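Local coordinates for esterase (uncultured bacterium FLS12, PDB 4RGY), which is an esterase active at low temperature and alkaline pH that probably cleaves ester bonds through the serine-based mechanism of alpha/beta-hydrolases, at residues A[16-25]-A[73-82]; A[130-140]-A[188-198]. All blocks are in the same frame, centred on the assembly; numbering follows the deposited sequence.

Contact 1 of 2, residues A[16-25]-A[73-82]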
loop_
_atom_site.group_PDB
_atom_site.type_symbol
_atom_site.label_atom_id
_atom_site.label_comp_id
_atom_site.label_asym_id
_atom_site.label_seq_id
_atom_site.Cartn_x
_atom_site.Cartn_y
_atom_site.Cartn_z
ATOM N N LEU A 16 6.214 11.312 14.892
ATOM C CA LEU A 16 6.587 10.233 13.981
ATOM C C LEU A 16 5.559 10.001 12.893
ATOM O O LEU A 16 4.347 9.926 13.166
ATOM C CB LEU A 16 6.802 8.939 14.772
ATOM C CG LEU A 16 7.277 7.691 14.023
ATOM C CD1 LEU A 16 8.651 7.907 13.428
ATOM C CD2 LEU A 16 7.303 6.503 14.979
ATOM N N SER A 17 6.051 9.844 11.670
ATOM C CA SER A 17 5.246 9.392 10.541
ATOM C C SER A 17 4.968 7.914 10.737
ATOM O O SER A 17 5.892 7.120 10.970
ATOM C CB SER A 17 6.010 9.580 9.235
ATOM O OG SER A 17 6.159 10.952 8.920
ATOM N N THR A 18 3.699 7.536 10.665
ATOM C CA THR A 18 3.325 6.162 10.947
ATOM C C THR A 18 2.127 5.783 10.078
ATOM O O THR A 18 1.767 6.519 9.156
ATOM C CB THR A 18 3.098 5.987 12.475
ATOM O OG1 THR A 18 2.882 4.604 12.788
ATOM C CG2 THR A 18 1.918 6.832 12.929
ATOM N N SER A 19 1.538 4.620 10.339
ATOM C CA SER A 19 0.506 4.094 9.464
ATOM C C SER A 19 -0.620 3.445 10.240
ATOM O O SER A 19 -0.418 2.993 11.363
ATOM C CB SER A 19 1.106 3.046 8.527
ATOM O OG SER A 19 2.138 3.619 7.753
ATOM N N MET A 20 -1.802 3.398 9.637
ATOM C CA MET A 20 -2.896 2.579 10.151
ATOM C C MET A 20 -3.692 2.020 8.980
ATOM O O MET A 20 -3.618 2.526 7.851
ATOM C CB MET A 20 -3.820 3.389 11.061
ATOM C CG MET A 20 -4.580 4.493 10.352
ATOM S SD MET A 20 -5.662 5.325 11.524
ATOM C CE MET A 20 -6.047 6.817 10.613
ATOM N N THR A 21 -4.454 0.958 9.244
ATOM C CA THR A 21 -5.362 0.396 8.255
ATOM C C THR A 21 -6.777 0.670 8.723
ATOM O O THR A 21 -7.087 0.455 9.893
ATOM C CB THR A 21 -5.174 -1.122 8.160
ATOM O OG1 THR A 21 -3.801 -1.405 7.851
ATOM C CG2 THR A 21 -6.077 -1.720 7.099
ATOM N N VAL A 22 -7.623 1.157 7.825
ATOM C CA VAL A 22 -9.013 1.444 8.160
ATOM C C VAL A 22 -9.926 0.762 7.154
ATOM O O VAL A 22 -9.679 0.800 5.947
ATOM C CB VAL A 22 -9.279 2.972 8.169
ATOM C CG1 VAL A 22 -10.761 3.275 8.291
ATOM C CG2 VAL A 22 -8.498 3.641 9.301
ATOM N N ILE A 23 -10.986 0.123 7.644
ATOM C CA ILE A 23 -12.025 -0.333 6.731
ATOM C C ILE A 23 -13.336 0.378 7.037
ATOM O O ILE A 23 -13.718 0.524 8.202
ATOM C CB ILE A 23 -12.188 -1.858 6.709
ATOM C CG1 ILE A 23 -12.260 -2.429 8.108
ATOM C CG2 ILE A 23 -11.028 -2.507 5.967
ATOM C CD1 ILE A 23 -12.431 -3.947 8.120
ATOM N N LEU A 24 -13.981 0.857 5.974
ATOM C CA LEU A 24 -15.195 1.663 6.068
ATOM C C LEU A 24 -16.281 1.000 5.257
ATOM O O LEU A 24 -16.025 0.530 4.151
ATOM C CB LEU A 24 -14.981 3.028 5.415
ATOM C CG LEU A 24 -14.486 4.285 6.100
ATOM C CD1 LEU A 24 -14.696 5.466 5.141
ATOM C CD2 LEU A 24 -15.206 4.515 7.424
ATOM N N PRO A 25 -17.514 0.994 5.776
ATOM C CA PRO A 25 -18.623 0.591 4.916
ATOM C C PRO A 25 -18.796 1.590 3.777
ATOM O O PRO A 25 -18.629 2.791 3.993
ATOM C CB PRO A 25 -19.834 0.652 5.857
ATOM C CG PRO A 25 -19.248 0.588 7.257
ATOM C CD PRO A 25 -17.944 1.304 7.152
ATOM N N GLY A 73 -22.382 -2.447 9.266
ATOM C CA GLY A 73 -22.376 -0.993 9.280
ATOM C C GLY A 73 -21.358 -0.473 10.284
ATOM O O GLY A 73 -21.575 0.547 10.948
ATOM N N LEU A 74 -20.238 -1.185 10.369
ATOM C CA LEU A 74 -19.217 -0.965 11.388
ATOM C C LEU A 74 -17.884 -0.655 10.725
ATOM O O LEU A 74 -17.417 -1.421 9.885
ATOM C CB LEU A 74 -19.057 -2.228 12.242
ATOM C CG LEU A 74 -17.995 -2.240 13.344
ATOM C CD1 LEU A 74 -18.389 -1.254 14.407
ATOM C CD2 LEU A 74 -17.856 -3.639 13.917
ATOM N N ALA A 75 -17.280 0.466 11.097
ATOM C CA ALA A 75 -15.931 0.790 10.641
ATOM C C ALA A 75 -14.918 0.140 11.582
ATOM O O ALA A 75 -15.202 -0.079 12.764
ATOM C CB ALA A 75 -15.735 2.287 10.595
ATOM N N VAL A 76 -13.737 -0.189 11.062
ATOM C CA VAL A 76 -12.689 -0.749 11.900
ATOM C C VAL A 76 -11.392 0.033 11.693
ATOM O O VAL A 76 -10.970 0.273 10.558
ATOM C CB VAL A 76 -12.445 -2.239 11.589
ATOM C CG1 VAL A 76 -11.461 -2.829 12.584
ATOM C CG2 VAL A 76 -13.752 -3.028 11.655
ATOM N N VAL A 77 -10.768 0.426 12.799
ATOM C CA VAL A 77 -9.521 1.186 12.760
ATOM C C VAL A 77 -8.431 0.358 13.416
ATOM O O VAL A 77 -8.552 -0.005 14.585
ATOM C CB VAL A 77 -9.660 2.544 13.493
ATOM C CG1 VAL A 77 -8.311 3.268 13.579
ATOM C CG2 VAL A 77 -10.693 3.431 12.787
ATOM N N MET A 78 -7.369 0.074 12.666
ATOM C CA MET A 78 -6.289 -0.802 13.096
ATOM C C MET A 78 -4.973 -0.032 13.056
ATOM O O MET A 78 -4.344 0.100 12.006
ATOM C CB MET A 78 -6.231 -2.031 12.182
ATOM C CG MET A 78 -7.400 -2.987 12.410
ATOM S SD MET A 78 -7.841 -4.004 10.988
ATOM C CE MET A 78 -8.601 -2.793 9.895
ATOM N N PRO A 79 -4.548 0.479 14.212
ATOM C CA PRO A 79 -3.332 1.294 14.250
ATOM C C PRO A 79 -2.107 0.503 14.685
ATOM O O PRO A 79 -2.234 -0.693 14.953
ATOM C CB PRO A 79 -3.661 2.295 15.327
ATOM C CG PRO A 79 -4.495 1.516 16.316
ATOM C CD PRO A 79 -5.281 0.517 15.490
ATOM N N ALA A 80 -0.950 1.162 14.712
ATOM C CA ALA A 80 0.317 0.544 15.100
ATOM C C ALA A 80 0.882 1.229 16.332
ATOM O O ALA A 80 0.892 2.465 16.410
ATOM C CB ALA A 80 1.308 0.637 13.953
ATOM N N VAL A 81 1.364 0.443 17.294
ATOM C CA VAL A 81 1.996 1.018 18.482
ATOM C C VAL A 81 3.352 0.405 18.811
ATOM O O VAL A 81 3.848 0.556 19.939
ATOM C CB VAL A 81 1.099 0.930 19.734
ATOM C CG1 VAL A 81 -0.225 1.640 19.475
ATOM C CG2 VAL A 81 0.872 -0.531 20.136
ATOM N N HIS A 82 3.942 -0.290 17.842
ATOM C CA HIS A 82 5.260 -0.895 18.031
ATOM C C HIS A 82 5.264 -1.807 19.264
ATOM O O HIS A 82 4.253 -2.458 19.527
ATOM C CB HIS A 82 6.326 0.198 18.046
ATOM C CG HIS A 82 6.239 1.085 16.845
ATOM N ND1 HIS A 82 6.289 2.460 16.921
ATOM C CD2 HIS A 82 6.040 0.787 15.538
ATOM C CE1 HIS A 82 6.150 2.968 15.710
ATOM N NE2 HIS A 82 5.995 1.974 14.853
HETATM O O HOH W 1 1.503 4.594 15.150
HETATM O O HOH W 2 4.746 2.549 12.231
HETATM O O HOH W 3 -0.822 3.924 13.891
#

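Contact 2 of 2, residues A[130-140]-A[188-198]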
loop_
_atom_site.group_PDB
_atom_site.type_symbol
_atom_site.label_atom_id
_atom_site.label_comp_id
_atom_site.label_asym_id
_atom_site.label_seq_id
_atom_site.Cartn_x
_atom_site.Cartn_y
_atom_site.Cartn_z
ATOM N N TYR A 130 -4.670 -6.282 26.563
ATOM C CA TYR A 130 -4.293 -5.414 27.676
ATOM C C TYR A 130 -4.647 -3.958 27.334
ATOM O O TYR A 130 -5.269 -3.231 28.116
ATOM C CB TYR A 130 -2.787 -5.547 27.958
ATOM C CG TYR A 130 -2.270 -4.466 28.880
ATOM C CD1 TYR A 130 -2.385 -4.600 30.259
ATOM C CD2 TYR A 130 -1.677 -3.311 28.379
ATOM C CE1 TYR A 130 -1.940 -3.609 31.115
ATOM C CE2 TYR A 130 -1.232 -2.311 29.223
ATOM C CZ TYR A 130 -1.354 -2.468 30.591
ATOM O OH TYR A 130 -0.910 -1.475 31.424
ATOM N N GLY A 131 -4.273 -3.527 26.130
ATOM C CA GLY A 131 -4.569 -2.168 25.717
ATOM C C GLY A 131 -6.057 -1.859 25.660
ATOM O O GLY A 131 -6.472 -0.773 26.060
ATOM N N ALA A 132 -6.855 -2.802 25.161
ATOM C CA ALA A 132 -8.302 -2.615 25.069
ATOM C C ALA A 132 -8.940 -2.474 26.447
ATOM O O ALA A 132 -9.764 -1.583 26.668
ATOM C CB ALA A 132 -8.941 -3.767 24.308
ATOM N N LEU A 133 -8.573 -3.356 27.372
ATOM C CA LEU A 133 -9.143 -3.282 28.713
ATOM C C LEU A 133 -8.632 -2.059 29.478
ATOM O O LEU A 133 -9.369 -1.474 30.269
ATOM C CB LEU A 133 -8.899 -4.572 29.499
ATOM C CG LEU A 133 -9.581 -5.819 28.942
ATOM C CD1 LEU A 133 -9.351 -6.984 29.868
ATOM C CD2 LEU A 133 -11.071 -5.578 28.745
ATOM N N LYS A 134 -7.389 -1.657 29.232
ATOM C CA LYS A 134 -6.882 -0.414 29.798
ATOM C C LYS A 134 -7.703 0.790 29.322
ATOM O O LYS A 134 -8.102 1.641 30.118
ATOM C CB LYS A 134 -5.399 -0.240 29.472
ATOM C CG LYS A 134 -4.765 0.978 30.120
ATOM C CD LYS A 134 -3.309 1.126 29.677
ATOM C CE LYS A 134 -2.691 2.432 30.147
ATOM N NZ LYS A 134 -1.328 2.656 29.546
ATOM N N LEU A 135 -7.962 0.853 28.019
ATOM C CA LEU A 135 -8.814 1.904 27.469
ATOM C C LEU A 135 -10.210 1.876 28.082
ATOM O O LEU A 135 -10.724 2.915 28.505
ATOM C CB LEU A 135 -8.901 1.780 25.947
ATOM C CG LEU A 135 -7.658 2.312 25.224
ATOM C CD1 LEU A 135 -7.648 1.789 23.795
ATOM C CD2 LEU A 135 -7.597 3.840 25.222
ATOM N N GLY A 136 -10.816 0.693 28.150
ATOM C CA GLY A 136 -12.172 0.581 28.650
ATOM C C GLY A 136 -12.287 0.955 30.117
ATOM O O GLY A 136 -13.295 1.533 30.536
ATOM N N MET A 137 -11.261 0.639 30.899
ATOM C CA MET A 137 -11.322 0.874 32.340
ATOM C C MET A 137 -10.743 2.225 32.777
ATOM O O MET A 137 -11.062 2.719 33.868
ATOM C CB MET A 137 -10.691 -0.295 33.104
ATOM C CG MET A 137 -11.460 -1.603 32.908
ATOM S SD MET A 137 -10.993 -2.864 34.109
ATOM C CE MET A 137 -9.407 -3.367 33.481
ATOM N N ARG A 138 -9.894 2.826 31.944
ATOM C CA ARG A 138 -9.399 4.175 32.212
ATOM C C ARG A 138 -10.367 5.206 31.658
ATOM O O ARG A 138 -10.533 6.289 32.230
ATOM C CB ARG A 138 -7.999 4.388 31.620
ATOM C CG ARG A 138 -6.892 3.609 32.318
ATOM C CD ARG A 138 -6.387 4.322 33.578
ATOM N NE ARG A 138 -5.663 5.541 33.221
ATOM C CZ ARG A 138 -4.373 5.577 32.895
ATOM N NH1 ARG A 138 -3.649 4.459 32.915
ATOM N NH2 ARG A 138 -3.806 6.731 32.552
ATOM N N HIS A 139 -11.009 4.871 30.542
ATOM C CA HIS A 139 -11.954 5.783 29.915
ATOM C C HIS A 139 -13.303 5.129 29.644
ATOM O O HIS A 139 -13.737 5.054 28.499
ATOM C CB HIS A 139 -11.356 6.337 28.623
ATOM C CG HIS A 139 -10.171 7.223 28.847
ATOM N ND1 HIS A 139 -10.274 8.470 29.429
ATOM C CD2 HIS A 139 -8.855 7.039 28.587
ATOM C CE1 HIS A 139 -9.075 9.019 29.503
ATOM N NE2 HIS A 139 -8.196 8.171 28.998
ATOM N N PRO A 140 -13.989 4.678 30.704
ATOM C CA PRO A 140 -15.271 3.996 30.510
ATOM C C PRO A 140 -16.321 4.918 29.900
ATOM O O PRO A 140 -17.312 4.435 29.357
ATOM C CB PRO A 140 -15.666 3.597 31.936
ATOM C CG PRO A 140 -14.973 4.565 32.805
ATOM C CD PRO A 140 -13.663 4.841 32.132
ATOM N N ASP A 188 -1.644 2.736 37.796
ATOM C CA ASP A 188 -2.628 2.911 36.734
ATOM C C ASP A 188 -2.366 2.036 35.503
ATOM O O ASP A 188 -3.170 2.042 34.569
ATOM C CB ASP A 188 -2.808 4.391 36.351
ATOM C CG ASP A 188 -1.541 5.036 35.828
ATOM O OD1 ASP A 188 -0.546 4.329 35.555
ATOM O OD2 ASP A 188 -1.556 6.275 35.684
ATOM N N HIS A 189 -1.252 1.299 35.516
ATOM C CA HIS A 189 -0.929 0.333 34.464
ATOM C C HIS A 189 -1.553 -1.029 34.760
ATOM O O HIS A 189 -1.657 -1.880 33.888
ATOM C CB HIS A 189 0.582 0.105 34.338
ATOM C CG HIS A 189 1.398 1.351 34.192
ATOM N ND1 HIS A 189 1.602 1.968 32.979
ATOM C CD2 HIS A 189 2.105 2.061 35.103
ATOM C CE1 HIS A 189 2.382 3.022 33.152
ATOM N NE2 HIS A 189 2.711 3.093 34.428
ATOM N N ASP A 190 -1.894 -1.244 36.025
ATOM C CA ASP A 190 -2.284 -2.557 36.526
ATOM C C ASP A 190 -3.778 -2.780 36.357
ATOM O O ASP A 190 -4.591 -2.156 37.051
ATOM C CB ASP A 190 -1.883 -2.608 38.000
ATOM C CG ASP A 190 -2.248 -3.906 38.692
ATOM O OD1 ASP A 190 -2.788 -4.836 38.059
ATOM O OD2 ASP A 190 -1.939 -3.990 39.912
ATOM N N LEU A 191 -4.146 -3.643 35.410
ATOM C CA LEU A 191 -5.566 -3.917 35.149
ATOM C C LEU A 191 -6.307 -4.434 36.379
ATOM O O LEU A 191 -7.516 -4.218 36.502
ATOM C CB LEU A 191 -5.752 -4.918 34.006
ATOM C CG LEU A 191 -5.198 -4.544 32.639
ATOM C CD1 LEU A 191 -5.595 -5.630 31.662
ATOM C CD2 LEU A 191 -5.738 -3.197 32.197
ATOM N N PHE A 192 -5.595 -5.108 37.280
ATOM C CA PHE A 192 -6.231 -5.610 38.498
ATOM C C PHE A 192 -6.702 -4.443 39.362
ATOM O O PHE A 192 -7.814 -4.467 39.892
ATOM C CB PHE A 192 -5.288 -6.530 39.275
ATOM C CG PHE A 192 -5.064 -7.865 38.625
ATOM C CD1 PHE A 192 -4.358 -7.969 37.425
ATOM C CD2 PHE A 192 -5.568 -9.022 39.203
ATOM C CE1 PHE A 192 -4.160 -9.204 36.816
ATOM C CE2 PHE A 192 -5.362 -10.257 38.614
ATOM C CZ PHE A 192 -4.657 -10.354 37.418
ATOM N N ALA A 193 -5.876 -3.406 39.464
ATOM C CA ALA A 193 -6.241 -2.199 40.196
ATOM C C ALA A 193 -7.353 -1.437 39.492
ATOM O O ALA A 193 -8.289 -0.941 40.131
ATOM C CB ALA A 193 -5.011 -1.298 40.385
ATOM N N LEU A 194 -7.262 -1.329 38.169
ATOM C CA LEU A 194 -8.294 -0.643 37.411
ATOM C C LEU A 194 -9.651 -1.333 37.587
ATOM O O LEU A 194 -10.681 -0.662 37.693
ATOM C CB LEU A 194 -7.913 -0.546 35.929
ATOM C CG LEU A 194 -6.631 0.258 35.626
ATOM C CD1 LEU A 194 -6.386 0.277 34.132
ATOM C CD2 LEU A 194 -6.687 1.682 36.165
ATOM N N ALA A 195 -9.645 -2.664 37.623
ATOM C CA ALA A 195 -10.868 -3.424 37.843
ATOM C C ALA A 195 -11.471 -3.106 39.214
ATOM O O ALA A 195 -12.683 -2.984 39.346
ATOM C CB ALA A 195 -10.605 -4.917 37.689
ATOM N N GLU A 196 -10.632 -2.945 40.234
ATOM C CA GLU A 196 -11.130 -2.535 41.550
ATOM C C GLU A 196 -11.822 -1.172 41.507
ATOM O O GLU A 196 -12.836 -0.953 42.176
ATOM C CB GLU A 196 -10.012 -2.549 42.605
ATOM C CG GLU A 196 -9.462 -3.940 42.889
ATOM C CD GLU A 196 -8.702 -4.020 44.192
ATOM O OE1 GLU A 196 -9.254 -3.603 45.231
ATOM O OE2 GLU A 196 -7.548 -4.497 44.173
ATOM N N ARG A 197 -11.279 -0.243 40.722
ATOM C CA ARG A 197 -11.943 1.046 40.549
ATOM C C ARG A 197 -13.318 0.856 39.926
ATOM O O ARG A 197 -14.310 1.420 40.394
ATOM C CB ARG A 197 -11.142 1.973 39.635
ATOM C CG ARG A 197 -9.701 2.186 40.021
ATOM C CD ARG A 197 -9.082 3.121 38.990
ATOM N NE ARG A 197 -7.673 3.373 39.244
ATOM C CZ ARG A 197 -6.940 4.270 38.588
ATOM N NH1 ARG A 197 -7.480 4.993 37.618
ATOM N NH2 ARG A 197 -5.664 4.421 38.897
ATOM N N MET A 198 -13.373 0.065 38.859
ATOM C CA MET A 198 -14.618 -0.127 38.131
ATOM C C MET A 198 -15.703 -0.783 38.978
ATOM O O MET A 198 -16.881 -0.459 38.848
ATOM C CB MET A 198 -14.373 -0.958 36.876
ATOM C CG MET A 198 -15.571 -1.009 35.957
ATOM S SD MET A 198 -15.145 -0.405 34.328
ATOM C CE MET A 198 -14.305 1.097 34.842
HETATM O O HOH W 4 0.393 0.814 30.644
HETATM O O HOH W 5 -10.151 4.737 35.963
HETATM O O HOH W 6 -0.870 3.890 32.799
#

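Contact 1 of 2, residues A[16-25]-A[73-82]
Thr21 and Ile23 pair with Met78 and Val76 as two antiparallel hydrogen-bonded pairs, joining strands 16-25 and 75-79 in the central sheet of the alpha/beta-hydrolase fold. Thr21 N gives to Met78 O at 2.9 Å, and Met78 N returns a bond to Thr21 O; Ile23 and Val76 likewise exchange N-H...O bonds. Strand 2-11 binds the other edge of 16-25, and strand 45-49 flanks 75-79.

Apolar packing covers both faces. Ile23 and Val76 run alongside each other on one face of the sheet; chi1 of 48° sets Ile23 CG1 between its backbone N and carbonyl carbon and presses it to 3.5 Å from Val76 CB, a tight carbon contact. The chain of Met78 bends at chi3 (-72°), bringing CE to 3.9 Å from Thr21 CG2. On the face of Met20, Val22 and Val77, Met20 SD rests on Val77 CG1, and helix 95-110 packs there through Phe110.

Beyond Pro79 the backbones part and water bridges them. One water gives to Ser19 O and accepts from Ala80 N; another links Thr18 OG1 to Ala80 O. His82, its ND1 bonded to Tyr95 OH, reaches Thr18 through a third water, 2.8 Å from Thr18 OG1 and 3.0 Å from His82 NE2, while Leu16 CD2 meets the ring edge 3.8 Å from His82 CE1.

Contact 2 of 2, residues A[130-140]-A[188-198]
Tyr130 OH donates to His189 O at 2.6 Å, in the carbonyl plane and on a lone pair. A water in the plane of the Tyr130 ring gives its proton to the same hydroxyl, accepts from Lys134 NZ and bonds His189 ND1 at 2.9 Å; Lys134 NZ also holds Tyr86 O. A phenylalanine in place of Tyr130 would probably leave His189 O and this water without their shared mate.

The Arg138 chain, bent at chi2 (-83°) and chi3 (-69°), stacks its guanidinium on the Asp188 carboxylate in a long salt bridge, 3.9 Å from NH2 to OD2, with no N-H aimed at the oxygen. Arg138 NH1 instead gives a weak bond to Asp188 O and a firmer one, 2.8 Å, to a water in its plane. Asp190, the N-cap of helix 191-200, accepts from Phe192 N through OD1.

Between the helices, crossing at 31°, packing is knobs-into-holes: Met137 sits among Leu191, Leu194, Ala195 and Met198, and Leu191 among Tyr130, Leu133, Lys134 and Met137. Helix 127-138 lies against strand 120-125 through Ala132 and Leu135, with helix 95-110 beside it, while helix 219-232 touches Leu133, Leu191 and Ala195.

How the contacts relate
Both segments of contact 1 precede those of contact 2 in the chain, and their centres lie about 22 Å apart on opposite sides of the chain's centre. The nearest atoms are about 8 Å apart, so the two do not touch. Contact 1 is strand pairing near one margin of the mixed sheet; contact 2 joins two helices, of which 127-138 packs on the sheet's strand 120-125. Helix 95-110 touches both, meeting Met20 and Pro79 of one and Lys134, Leu135 and Arg138 of the other. Helix 127-138 follows a probable nucleophile elbow at Ser126, and the Tyr130 side chain lies near, without touching, that presumed catalytic region; contact 1 borders a second subunit through Leu16, Ser17 and His82.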